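Local coordinates for PT26-6P (Thermococcus sp., PDB 2WB7), which is of unknown function but is encoded by a mobile, extrachromosomal element of a euryarchaeon and combines immunoglobulin-like domains with a helical domain, at residues A[350-362]-A[372-384]. Sequence-based numbering, arbitrary orientation.
Sequences TLDYHALGLVYAY and PIWLAAEPMISVL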
# COMPACT_ATOMS: atom_id res chain seq x y z
N THR A 350 -17.35 3.42 22.61
CA THR A 350 -16.91 3.49 21.23
C THR A 350 -16.11 4.76 20.97
O THR A 350 -16.58 5.87 21.24
CB THR A 350 -18.11 3.42 20.27
OG1 THR A 350 -18.76 2.15 20.41
CG2 THR A 350 -17.67 3.63 18.83
N LEU A 351 -14.89 4.61 20.46
CA LEU A 351 -14.06 5.77 20.11
C LEU A 351 -14.18 6.14 18.63
O LEU A 351 -14.48 7.29 18.29
CB LEU A 351 -12.59 5.49 20.43
CG LEU A 351 -11.65 6.66 20.11
CD1 LEU A 351 -11.85 7.79 21.10
CD2 LEU A 351 -10.20 6.24 20.09
N ASP A 352 -13.93 5.17 17.76
CA ASP A 352 -14.04 5.36 16.33
C ASP A 352 -13.93 4.01 15.65
O ASP A 352 -13.92 2.98 16.32
CB ASP A 352 -12.93 6.29 15.84
CG ASP A 352 -11.52 5.70 16.01
OD1 ASP A 352 -10.61 6.45 16.42
OD2 ASP A 352 -11.31 4.50 15.72
N TYR A 353 -13.87 4.02 14.32
CA TYR A 353 -13.70 2.80 13.55
C TYR A 353 -12.55 2.94 12.55
O TYR A 353 -12.25 4.04 12.07
CB TYR A 353 -14.97 2.50 12.77
CG TYR A 353 -16.15 2.02 13.57
CD1 TYR A 353 -16.86 2.88 14.40
CD2 TYR A 353 -16.59 0.71 13.45
CE1 TYR A 353 -17.96 2.43 15.11
CE2 TYR A 353 -17.67 0.26 14.16
CZ TYR A 353 -18.35 1.12 14.99
OH TYR A 353 -19.43 0.64 15.68
N HIS A 354 -11.92 1.82 12.22
CA HIS A 354 -10.92 1.74 11.17
C HIS A 354 -11.43 0.78 10.09
O HIS A 354 -12.20 -0.15 10.37
CB HIS A 354 -9.61 1.20 11.72
CG HIS A 354 -8.84 2.19 12.54
ND1 HIS A 354 -7.50 2.47 12.31
CD2 HIS A 354 -9.20 2.95 13.60
CE1 HIS A 354 -7.09 3.38 13.18
NE2 HIS A 354 -8.10 3.68 13.98
N ALA A 355 -11.00 1.00 8.85
CA ALA A 355 -11.35 0.10 7.77
C ALA A 355 -10.07 -0.63 7.40
O ALA A 355 -9.00 -0.01 7.40
CB ALA A 355 -11.91 0.86 6.57
N LEU A 356 -10.18 -1.92 7.12
CA LEU A 356 -9.02 -2.71 6.73
C LEU A 356 -9.39 -3.76 5.69
O LEU A 356 -10.50 -4.29 5.70
CB LEU A 356 -8.40 -3.40 7.94
CG LEU A 356 -7.12 -4.20 7.74
CD1 LEU A 356 -5.93 -3.30 7.66
CD2 LEU A 356 -6.95 -5.16 8.90
N GLY A 357 -8.46 -4.03 4.78
CA GLY A 357 -8.63 -5.11 3.82
C GLY A 357 -7.44 -6.05 3.88
O GLY A 357 -6.28 -5.62 3.81
N LEU A 358 -7.73 -7.33 4.02
CA LEU A 358 -6.72 -8.37 4.00
C LEU A 358 -6.98 -9.35 2.86
O LEU A 358 -8.09 -9.87 2.70
CB LEU A 358 -6.72 -9.11 5.34
CG LEU A 358 -6.54 -8.28 6.62
CD1 LEU A 358 -6.53 -9.21 7.80
CD2 LEU A 358 -5.28 -7.46 6.61
N VAL A 359 -5.95 -9.60 2.06
CA VAL A 359 -5.99 -10.62 1.01
C VAL A 359 -4.82 -11.59 1.15
O VAL A 359 -3.70 -11.21 1.49
CB VAL A 359 -5.94 -10.00 -0.38
CG1 VAL A 359 -6.27 -11.04 -1.43
CG2 VAL A 359 -6.92 -8.85 -0.46
N TYR A 360 -5.12 -12.85 0.86
CA TYR A 360 -4.16 -13.93 0.97
C TYR A 360 -4.27 -14.74 -0.31
O TYR A 360 -5.36 -15.19 -0.66
CB TYR A 360 -4.53 -14.79 2.17
CG TYR A 360 -3.67 -16.01 2.38
CD1 TYR A 360 -2.48 -15.93 3.07
CD2 TYR A 360 -4.09 -17.25 1.91
CE1 TYR A 360 -1.69 -17.06 3.28
CE2 TYR A 360 -3.31 -18.39 2.11
CZ TYR A 360 -2.12 -18.29 2.80
OH TYR A 360 -1.36 -19.42 3.00
N ALA A 361 -3.15 -14.92 -1.02
CA ALA A 361 -3.18 -15.71 -2.25
C ALA A 361 -1.92 -16.55 -2.44
O ALA A 361 -0.99 -16.49 -1.63
CB ALA A 361 -3.45 -14.83 -3.46
N TYR A 362 -1.91 -17.35 -3.50
CA TYR A 362 -0.77 -18.18 -3.84
C TYR A 362 -0.25 -17.82 -5.21
O TYR A 362 -1.02 -17.68 -6.16
CB TYR A 362 -1.15 -19.65 -3.84
CG TYR A 362 -1.50 -20.18 -2.47
CD1 TYR A 362 -0.52 -20.65 -1.62
CD2 TYR A 362 -2.83 -20.22 -2.04
CE1 TYR A 362 -0.84 -21.14 -0.37
CE2 TYR A 362 -3.15 -20.70 -0.78
CZ TYR A 362 -2.15 -21.16 0.04
OH TYR A 362 -2.46 -21.64 1.29
N PRO A 372 2.74 -18.59 -0.75
CA PRO A 372 1.66 -17.79 -0.17
C PRO A 372 2.03 -16.31 -0.05
O PRO A 372 3.11 -15.98 0.45
CB PRO A 372 1.50 -18.38 1.24
CG PRO A 372 2.48 -19.54 1.32
CD PRO A 372 3.50 -19.30 0.28
N ILE A 373 1.16 -15.42 -0.51
CA ILE A 373 1.40 -13.99 -0.32
C ILE A 373 0.18 -13.35 0.32
O ILE A 373 -0.95 -13.86 0.19
CB ILE A 373 1.71 -13.29 -1.63
CG1 ILE A 373 0.68 -13.67 -2.69
CG2 ILE A 373 3.11 -13.63 -2.10
CD1 ILE A 373 0.83 -12.90 -3.96
N TRP A 374 0.41 -12.23 1.02
CA TRP A 374 -0.67 -11.51 1.65
C TRP A 374 -0.51 -10.02 1.44
O TRP A 374 0.60 -9.52 1.22
CB TRP A 374 -0.71 -11.82 3.15
CG TRP A 374 0.49 -11.34 3.91
CD1 TRP A 374 1.66 -12.01 4.09
CD2 TRP A 374 0.64 -10.07 4.56
NE1 TRP A 374 2.52 -11.25 4.84
CE2 TRP A 374 1.93 -10.05 5.14
CE3 TRP A 374 -0.18 -8.95 4.71
CZ2 TRP A 374 2.41 -8.96 5.85
CZ3 TRP A 374 0.30 -7.86 5.42
CH2 TRP A 374 1.58 -7.88 5.98
N LEU A 375 -1.64 -9.32 1.48
CA LEU A 375 -1.64 -7.86 1.45
C LEU A 375 -2.60 -7.30 2.49
O LEU A 375 -3.69 -7.87 2.75
CB LEU A 375 -2.02 -7.33 0.07
CG LEU A 375 -1.88 -5.81 -0.11
CD1 LEU A 375 -0.44 -5.42 -0.22
CD2 LEU A 375 -2.60 -5.37 -1.37
N ALA A 376 -2.19 -6.21 3.12
CA ALA A 376 -3.05 -5.48 4.03
C ALA A 376 -3.09 -4.06 3.52
O ALA A 376 -2.05 -3.50 3.16
CB ALA A 376 -2.52 -5.54 5.46
N ALA A 377 -4.27 -3.48 3.47
CA ALA A 377 -4.40 -2.11 2.99
C ALA A 377 -5.46 -1.45 3.83
O ALA A 377 -6.58 -1.96 3.94
CB ALA A 377 -4.81 -2.09 1.52
N GLU A 378 -5.09 -0.34 4.45
CA GLU A 378 -6.02 0.36 5.32
C GLU A 378 -6.34 1.75 4.74
O GLU A 378 -5.46 2.60 4.65
CB GLU A 378 -5.47 0.45 6.74
CG GLU A 378 -6.22 1.44 7.60
CD GLU A 378 -5.74 1.47 9.05
OE1 GLU A 378 -4.83 0.70 9.40
OE2 GLU A 378 -6.30 2.27 9.83
N PRO A 379 -7.60 1.96 4.33
CA PRO A 379 -8.04 3.24 3.82
C PRO A 379 -7.85 4.28 4.89
O PRO A 379 -8.27 4.07 6.03
CB PRO A 379 -9.54 3.03 3.57
CG PRO A 379 -9.69 1.57 3.41
CD PRO A 379 -8.68 0.95 4.32
N MSE A 380 -7.19 5.39 4.55
CA MSE A 380 -6.83 6.39 5.55
C MSE A 380 -8.04 7.25 5.89
O MSE A 380 -8.05 8.46 5.66
CB MSE A 380 -5.67 7.22 5.02
CG MSE A 380 -4.40 6.40 4.84
SE MSE A 380 -3.72 5.88 6.56
CE MSE A 380 -2.82 7.56 6.82
N ILE A 381 -9.08 6.61 6.41
CA ILE A 381 -10.31 7.31 6.71
C ILE A 381 -10.23 7.85 8.13
O ILE A 381 -9.27 7.60 8.85
CB ILE A 381 -11.56 6.41 6.56
CG1 ILE A 381 -11.45 5.14 7.42
CG2 ILE A 381 -11.79 6.03 5.12
CD1 ILE A 381 -12.29 5.16 8.72
N SER A 382 -11.23 8.61 8.52
CA SER A 382 -11.38 8.98 9.91
C SER A 382 -12.86 9.05 10.22
O SER A 382 -13.65 9.58 9.42
CB SER A 382 -10.74 10.33 10.17
OG SER A 382 -11.10 10.78 11.46
N VAL A 383 -13.26 8.50 11.36
CA VAL A 383 -14.65 8.58 11.75
C VAL A 383 -14.81 9.68 12.76
O VAL A 383 -14.20 9.65 13.81
CB VAL A 383 -15.14 7.27 12.32
CG1 VAL A 383 -16.57 7.43 12.74
CG2 VAL A 383 -14.98 6.15 11.27
N LEU A 384 -15.62 10.68 12.43
CA LEU A 384 -15.80 11.84 13.30
C LEU A 384 -16.97 11.65 14.25
O LEU A 384 -17.88 10.85 13.98
CB LEU A 384 -16.04 13.11 12.47
CG LEU A 384 -14.95 13.45 11.46
CD1 LEU A 384 -15.46 14.46 10.50
CD2 LEU A 384 -13.73 13.97 12.16
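His354 and Glu378 join in a buried His-carboxylate hydrogen bond just where regular pairing of the two strands gives out. ND1 of His354 donates to Glu378 OE2 over 2.8 Å, meeting the carboxylate on its syn side but 27° out of its plane, with ring and carboxylate turned 62° apart. Glu378 reaches the ring because its CG stands anti to the backbone N (chi1 167°) and the chain runs on extended, its CB 3.9 Å from Leu356 CD1. Both groups have second partners, OE1 with Tyr152 and NE2 with Asp502, so imidazole and carboxylate are each held at two points.

Gly357 to Tyr362 pair regularly with Pro372 to Ala377 as the antiparallel arms of a beta hairpin. Three hydrogen-bonded pairs, Gly357 with Ala377, Val359 with Leu375 and Ala361 with Ile373, supply six backbone bonds. On the face carrying Leu358, Tyr360 and Tyr362, Leu358 CD2 rests 3.6 Å from Ala376 CB. The Tyr360 ring lies alongside Pro372, its OH 3.5 Å from Pro372 CB, and donates to Tyr362 OH at 3.0 Å, while Tyr362 CE1 approaches the same CB to 4.0 Å. A valine in place of Tyr360 would probably leave Tyr362 OH without this donor and one flank of the proline uncovered. Past Glu378, the side chains meet one another through apolar groups: Ala355 CB meets Pro379 CG, and Val383 CG2 sits 3.9 Å from Tyr353 CB.

Both segments belong to the second immunoglobulin-like domain. The hairpin is set inside an antiparallel sheet, strand 301-314 flanking 350-364 and strand 253-261 flanking 370-379; helix 135-144 packs on Leu358 and Tyr360, and helix 503-523 touches Asp352 and His354 at the far end.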